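Local coordinates for ABC sugar transporter, periplasmic sugar binding protein (Legionella pneumophila subsp. pneumophila, PDB 3ROT) that probably binds carbohydrate in the periplasm as the solute-binding component of an ABC sugar transporter, at residues A[173-178]-A[200-205]; A[181-186]-A[213-218]. All coordinates share one frame; numbering follows the deposited sequence.

Overall arrangement
Both contacts lie in the lobe built on the parallel sheet of strands 162-167, 132-137, 191-194, 220-224 and 241-243. They share helix 172-185. Contact 1 uses its N-terminal part against helix 197-208. Contact 2 uses its C-terminal end against the loop that leads into strand 220-224. Their centres are about 12 Å apart. Tyr213 bridges them: its OH lies 3.0 Å from Gln205 OE1, a probable hydrogen bond, and its CE1 packs 3.5 Å from Gln176 NE2. In addition, Leu203 CD1 meets Phe215 CE2 at 4.1 Å. Both contacts also touch the second subunit.

Contact 1: residues A[173-178]-A[200-205]; sequences NQVQSR and LDPLGQ
Gln176 reaches from helix 172-185 to helix 197-208 and joins them through its amide nitrogen. NE2 gives a nearly straight bond to Pro202 O (3.0 Å, N-H...O angle 172°). This acceptor lies almost in the amide plane of Gln176. The second bond of NE2 goes to Gln205 OE1 at 3.3 Å and is more bent. It comes in on a lone pair in the carbonyl plane of Gln205, and the two amide planes are inclined to each other. Gln176 CG is anti to its own carbonyl carbon (chi1 -60°), and the extended chain then carries NE2 past Pro202. On the way CG brushes Pro202 CB at 3.9 Å.

Beside this polar link is an apolar one. Pro202 CG lies against Val175 CB and CG1, 3.7 Å from each, in ordinary van der Waals contact. The helix of Pro202 is kinked there, because the proline nitrogen has no bond to the preceding turn. The short helix axes approach to 8.6 Å and cross at -62°.

Further out, Val175 also packs on Val168, and Leu203 rests on strand 191-194. In the second subunit, Thr19 OG1 bonds Gln205 OE1, and Pro16 O accepts a bond from Gln205 NE2.

The two acceptors probably fix the rotation of the buried Gln176 amide. One of them, Gln205 OE1, is shared with Thr19 OG1 of the second subunit and probably with Tyr213 OH, so the same oxygen also serves the subunit interface.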
loop_
_atom_site.group_PDB
_atom_site.type_symbol
_atom_site.label_atom_id
_atom_site.label_comp_id
_atom_site.label_asym_id
_atom_site.label_seq_id
_atom_site.Cartn_x
_atom_site.Cartn_y
_atom_site.Cartn_z
ATOM N N ASN A 173 -6.500 2.690 -8.388
ATOM C CA ASN A 173 -7.101 2.870 -9.704
ATOM C C ASN A 173 -8.233 3.895 -9.675
ATOM O O ASN A 173 -8.349 4.723 -10.570
ATOM C CB ASN A 173 -7.625 1.527 -10.227
ATOM C CG ASN A 173 -8.159 1.617 -11.646
ATOM O OD1 ASN A 173 -7.447 2.018 -12.573
ATOM N ND2 ASN A 173 -9.420 1.241 -11.824
ATOM N N GLN A 174 -9.070 3.841 -8.646
ATOM C CA GLN A 174 -10.169 4.785 -8.554
ATOM C C GLN A 174 -9.696 6.205 -8.280
ATOM O O GLN A 174 -10.230 7.155 -8.850
ATOM C CB GLN A 174 -11.159 4.348 -7.480
ATOM C CG GLN A 174 -11.819 3.017 -7.785
ATOM C CD GLN A 174 -13.052 2.779 -6.944
ATOM O OE1 GLN A 174 -12.999 2.822 -5.715
ATOM N NE2 GLN A 174 -14.176 2.524 -7.605
ATOM N N VAL A 175 -8.697 6.354 -7.414
ATOM C CA VAL A 175 -8.170 7.683 -7.105
ATOM C C VAL A 175 -7.685 8.349 -8.396
ATOM O O VAL A 175 -7.991 9.513 -8.669
ATOM C CB VAL A 175 -6.987 7.612 -6.108
ATOM C CG1 VAL A 175 -6.403 8.993 -5.902
ATOM C CG2 VAL A 175 -7.454 7.025 -4.773
ATOM N N GLN A 176 -6.928 7.605 -9.193
ATOM C CA GLN A 176 -6.420 8.142 -10.451
ATOM C C GLN A 176 -7.561 8.502 -11.405
ATOM O O GLN A 176 -7.578 9.583 -11.996
ATOM C CB GLN A 176 -5.498 7.129 -11.116
ATOM C CG GLN A 176 -4.293 6.750 -10.280
ATOM C CD GLN A 176 -3.365 5.810 -11.016
ATOM O OE1 GLN A 176 -3.817 4.945 -11.759
ATOM N NE2 GLN A 176 -2.062 5.966 -10.805
ATOM N N SER A 177 -8.522 7.595 -11.533
ATOM C CA SER A 177 -9.666 7.807 -12.408
ATOM C C SER A 177 -10.407 9.091 -12.087
ATOM O O SER A 177 -10.573 9.959 -12.949
ATOM C CB SER A 177 -10.626 6.629 -12.301
ATOM O OG SER A 177 -10.009 5.447 -12.775
ATOM N N ARG A 178 -10.830 9.206 -10.835
ATOM C CA ARG A 178 -11.573 10.358 -10.362
ATOM C C ARG A 178 -10.802 11.669 -10.465
ATOM O O ARG A 178 -11.395 12.718 -10.717
ATOM C CB ARG A 178 -12.042 10.100 -8.928
ATOM C CG ARG A 178 -12.893 8.826 -8.800
ATOM C CD ARG A 178 -13.341 8.560 -7.369
ATOM N NE ARG A 178 -14.124 7.326 -7.260
ATOM C CZ ARG A 178 -14.571 6.810 -6.116
ATOM N NH1 ARG A 178 -14.324 7.410 -4.960
ATOM N NH2 ARG A 178 -15.268 5.684 -6.128
ATOM N N LEU A 200 -2.091 10.531 -2.020
ATOM C CA LEU A 200 -0.864 10.899 -2.717
ATOM C C LEU A 200 -0.176 9.799 -3.536
ATOM O O LEU A 200 0.231 10.058 -4.663
ATOM C CB LEU A 200 0.146 11.506 -1.735
ATOM C CG LEU A 200 1.417 12.061 -2.389
ATOM C CD1 LEU A 200 1.055 13.159 -3.390
ATOM C CD2 LEU A 200 2.347 12.619 -1.314
ATOM N N ASP A 201 -0.039 8.584 -3.004
ATOM C CA ASP A 201 0.644 7.523 -3.764
ATOM C C ASP A 201 0.145 7.337 -5.197
ATOM O O ASP A 201 0.924 7.455 -6.154
ATOM C CB ASP A 201 0.562 6.168 -3.051
ATOM C CG ASP A 201 1.329 6.142 -1.757
ATOM O OD1 ASP A 201 2.444 6.713 -1.703
ATOM O OD2 ASP A 201 0.818 5.528 -0.794
ATOM N N PRO A 202 -1.151 7.012 -5.371
ATOM C CA PRO A 202 -1.639 6.836 -6.742
ATOM C C PRO A 202 -1.495 8.109 -7.579
ATOM O O PRO A 202 -1.269 8.041 -8.785
ATOM C CB PRO A 202 -3.088 6.385 -6.546
ATOM C CG PRO A 202 -3.450 6.917 -5.220
ATOM C CD PRO A 202 -2.214 6.706 -4.397
ATOM N N LEU A 203 -1.612 9.269 -6.936
ATOM C CA LEU A 203 -1.438 10.528 -7.653
ATOM C C LEU A 203 0.040 10.667 -8.057
ATOM O O LEU A 203 0.358 11.038 -9.192
ATOM C CB LEU A 203 -1.850 11.711 -6.780
ATOM C CG LEU A 203 -1.450 13.095 -7.307
ATOM C CD1 LEU A 203 -2.030 13.307 -8.697
ATOM C CD2 LEU A 203 -1.930 14.185 -6.340
ATOM N N GLY A 204 0.939 10.346 -7.129
ATOM C CA GLY A 204 2.365 10.443 -7.417
ATOM C C GLY A 204 2.843 9.579 -8.580
ATOM O O GLY A 204 3.833 9.897 -9.249
ATOM N N GLN A 205 2.159 8.470 -8.823
ATOM C CA GLN A 205 2.556 7.598 -9.915
ATOM C C GLN A 205 2.314 8.306 -11.245
ATOM O O GLN A 205 3.104 8.171 -12.175
ATOM C CB GLN A 205 1.786 6.283 -9.848
ATOM C CG GLN A 205 2.301 5.234 -10.805
ATOM C CD GLN A 205 1.613 3.902 -10.615
ATOM O OE1 GLN A 205 0.380 3.817 -10.642
ATOM N NE2 GLN A 205 2.402 2.851 -10.422
#

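Contact 2: residues A[181-186]-A[213-218]; sequences SYFKIH and YDFNYQ
Phe183 is the main residue of helix 172-185 at this contact, and it meets Phe215 and Tyr217 of the loop 213-218. Its CB lies over the face of the Tyr217 ring, 3.8 Å from the centroid, in a CH-pi contact. Further along the side chain, Phe183 CD2 comes within 3.3 Å of Tyr217 CG, a close fit. The Phe183 and Tyr217 rings are oblique, with planes 50° apart and centroids 4.9 Å from each other.

Phe215 turns its edge to one face of the Phe183 ring. Its CZ stands over the ring centre, 3.9 Å above the plane. This is an edge-to-face pair with planes at 60°. With chi1 at -162° the Phe215 side chain swings away from its own N, and its ring end comes closer to Phe183 than the direction of its CB alone would suggest. Tyr217 CD2 in turn lies 3.5 Å above a face of the Phe215 ring, offset toward the rim. All three rings therefore touch one another.

Lys184, next in sequence, adds a light contact at the exposed margin. Its CG is 4.3 Å from Tyr217 OH. The helix ends soon after.

Phe183 also packs on Leu134 of strand 132-137 and on Pro219, and Phe215 packs on Leu203 and Met206 of helix 197-208. On the loop side, Asp214, with positive phi, follows the preceding helix in a Schellman motif, and the loop beyond it carries Phe215 and Tyr217 to Phe183. The result is an aromatic cluster between a helix end and a loop, at the margin of a layered alpha/beta lobe of the periplasmic binding protein fold.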
loop_
_atom_site.group_PDB
_atom_site.type_symbol
_atom_site.label_atom_id
_atom_site.label_comp_id
_atom_site.label_asym_id
_atom_site.label_seq_id
_atom_site.Cartn_x
_atom_site.Cartn_y
_atom_site.Cartn_z
ATOM N N SER A 181 -10.653 12.626 -14.247
ATOM C CA SER A 181 -11.959 13.115 -14.685
ATOM C C SER A 181 -12.148 14.572 -14.292
ATOM O O SER A 181 -12.652 15.374 -15.077
ATOM C CB SER A 181 -13.089 12.280 -14.076
ATOM O OG SER A 181 -13.043 10.939 -14.530
ATOM N N TYR A 182 -11.738 14.912 -13.072
ATOM C CA TYR A 182 -11.879 16.275 -12.582
ATOM C C TYR A 182 -11.042 17.263 -13.389
ATOM O O TYR A 182 -11.514 18.347 -13.737
ATOM C CB TYR A 182 -11.478 16.361 -11.109
ATOM C CG TYR A 182 -11.840 17.685 -10.473
ATOM C CD1 TYR A 182 -13.096 17.883 -9.897
ATOM C CD2 TYR A 182 -10.948 18.756 -10.490
ATOM C CE1 TYR A 182 -13.453 19.113 -9.354
ATOM C CE2 TYR A 182 -11.297 19.990 -9.952
ATOM C CZ TYR A 182 -12.551 20.162 -9.386
ATOM O OH TYR A 182 -12.905 21.385 -8.861
ATOM N N PHE A 183 -9.795 16.905 -13.680
ATOM C CA PHE A 183 -8.946 17.801 -14.453
ATOM C C PHE A 183 -9.445 17.991 -15.888
ATOM O O PHE A 183 -9.222 19.045 -16.494
ATOM C CB PHE A 183 -7.497 17.311 -14.447
ATOM C CG PHE A 183 -6.708 17.805 -13.266
ATOM C CD1 PHE A 183 -7.001 17.363 -11.978
ATOM C CD2 PHE A 183 -5.709 18.753 -13.435
ATOM C CE1 PHE A 183 -6.308 17.865 -10.874
ATOM C CE2 PHE A 183 -5.014 19.259 -12.347
ATOM C CZ PHE A 183 -5.314 18.813 -11.060
ATOM N N LYS A 184 -10.120 16.977 -16.424
ATOM C CA LYS A 184 -10.658 17.059 -17.778
ATOM C C LYS A 184 -11.743 18.127 -17.783
ATOM O O LYS A 184 -11.975 18.786 -18.792
ATOM C CB LYS A 184 -11.257 15.716 -18.207
ATOM C CG LYS A 184 -10.253 14.571 -18.259
ATOM C CD LYS A 184 -10.954 13.217 -18.332
ATOM C CE LYS A 184 -9.999 12.072 -17.991
ATOM N NZ LYS A 184 -10.708 10.761 -17.837
ATOM N N ILE A 185 -12.397 18.298 -16.637
ATOM C CA ILE A 185 -13.456 19.284 -16.504
ATOM C C ILE A 185 -12.923 20.628 -16.014
ATOM O O ILE A 185 -13.432 21.682 -16.408
ATOM C CB ILE A 185 -14.551 18.781 -15.542
ATOM C CG1 ILE A 185 -15.132 17.467 -16.071
ATOM C CG2 ILE A 185 -15.656 19.818 -15.417
ATOM C CD1 ILE A 185 -16.160 16.828 -15.160
ATOM N N HIS A 186 -11.907 20.595 -15.156
ATOM C CA HIS A 186 -11.312 21.824 -14.636
ATOM C C HIS A 186 -9.802 21.816 -14.818
ATOM O O HIS A 186 -9.049 21.690 -13.851
ATOM C CB HIS A 186 -11.650 22.009 -13.151
ATOM C CG HIS A 186 -13.118 22.079 -12.871
ATOM N ND1 HIS A 186 -13.896 20.956 -12.681
ATOM C CD2 HIS A 186 -13.960 23.137 -12.795
ATOM C CE1 HIS A 186 -15.153 21.319 -12.499
ATOM N NE2 HIS A 186 -15.220 22.637 -12.564
ATOM N N TYR A 213 -0.051 8.160 -18.062
ATOM C CA TYR A 213 -1.359 8.365 -17.459
ATOM C C TYR A 213 -2.154 9.509 -18.063
ATOM O O TYR A 213 -3.253 9.785 -17.613
ATOM C CB TYR A 213 -1.195 8.596 -15.954
ATOM C CG TYR A 213 -0.687 7.374 -15.232
ATOM C CD1 TYR A 213 -1.570 6.436 -14.701
ATOM C CD2 TYR A 213 0.675 7.099 -15.179
ATOM C CE1 TYR A 213 -1.104 5.250 -14.145
ATOM C CE2 TYR A 213 1.149 5.918 -14.635
ATOM C CZ TYR A 213 0.262 4.995 -14.125
ATOM O OH TYR A 213 0.746 3.798 -13.633
ATOM N N ASP A 214 -1.618 10.160 -19.089
ATOM C CA ASP A 214 -2.312 11.295 -19.705
ATOM C C ASP A 214 -2.659 12.304 -18.617
ATOM O O ASP A 214 -3.816 12.683 -18.440
ATOM C CB ASP A 214 -3.597 10.848 -20.413
ATOM C CG ASP A 214 -3.322 10.029 -21.657
ATOM O OD1 ASP A 214 -2.624 10.538 -22.566
ATOM O OD2 ASP A 214 -3.805 8.877 -21.723
ATOM N N PHE A 215 -1.639 12.714 -17.878
ATOM C CA PHE A 215 -1.806 13.671 -16.802
ATOM C C PHE A 215 -0.601 14.603 -16.837
ATOM O O PHE A 215 0.297 14.500 -16.005
ATOM C CB PHE A 215 -1.865 12.942 -15.461
ATOM C CG PHE A 215 -2.451 13.763 -14.354
ATOM C CD1 PHE A 215 -3.824 13.934 -14.255
ATOM C CD2 PHE A 215 -1.627 14.381 -13.419
ATOM C CE1 PHE A 215 -4.376 14.710 -13.238
ATOM C CE2 PHE A 215 -2.167 15.158 -12.401
ATOM C CZ PHE A 215 -3.549 15.322 -12.313
ATOM N N ASN A 216 -0.588 15.508 -17.809
ATOM C CA ASN A 216 0.515 16.451 -17.969
ATOM C C ASN A 216 0.228 17.828 -17.366
ATOM O O ASN A 216 0.946 18.798 -17.622
ATOM C CB ASN A 216 0.854 16.590 -19.458
ATOM C CG ASN A 216 1.407 15.300 -20.053
ATOM O OD1 ASN A 216 2.462 14.808 -19.639
ATOM N ND2 ASN A 216 0.696 14.748 -21.021
ATOM N N TYR A 217 -0.813 17.901 -16.545
ATOM C CA TYR A 217 -1.215 19.153 -15.908
ATOM C C TYR A 217 -0.155 19.774 -14.998
ATOM O O TYR A 217 -0.075 20.996 -14.865
ATOM C CB TYR A 217 -2.497 18.915 -15.121
ATOM C CG TYR A 217 -3.604 18.366 -15.982
ATOM C CD1 TYR A 217 -4.322 19.199 -16.840
ATOM C CD2 TYR A 217 -3.916 17.006 -15.968
ATOM C CE1 TYR A 217 -5.319 18.696 -17.659
ATOM C CE2 TYR A 217 -4.913 16.490 -16.789
ATOM C CZ TYR A 217 -5.611 17.342 -17.632
ATOM O OH TYR A 217 -6.606 16.849 -18.449
ATOM N N GLN A 218 0.653 18.933 -14.364
ATOM C CA GLN A 218 1.696 19.420 -13.470
ATOM C C GLN A 218 1.189 20.361 -12.366
ATOM O O GLN A 218 1.672 21.481 -12.222
ATOM C CB GLN A 218 2.785 20.124 -14.285
ATOM C CG GLN A 218 3.524 19.204 -15.236
ATOM C CD GLN A 218 4.617 19.916 -15.999
ATOM O OE1 GLN A 218 4.347 20.760 -16.853
ATOM N NE2 GLN A 218 5.865 19.587 -15.684
#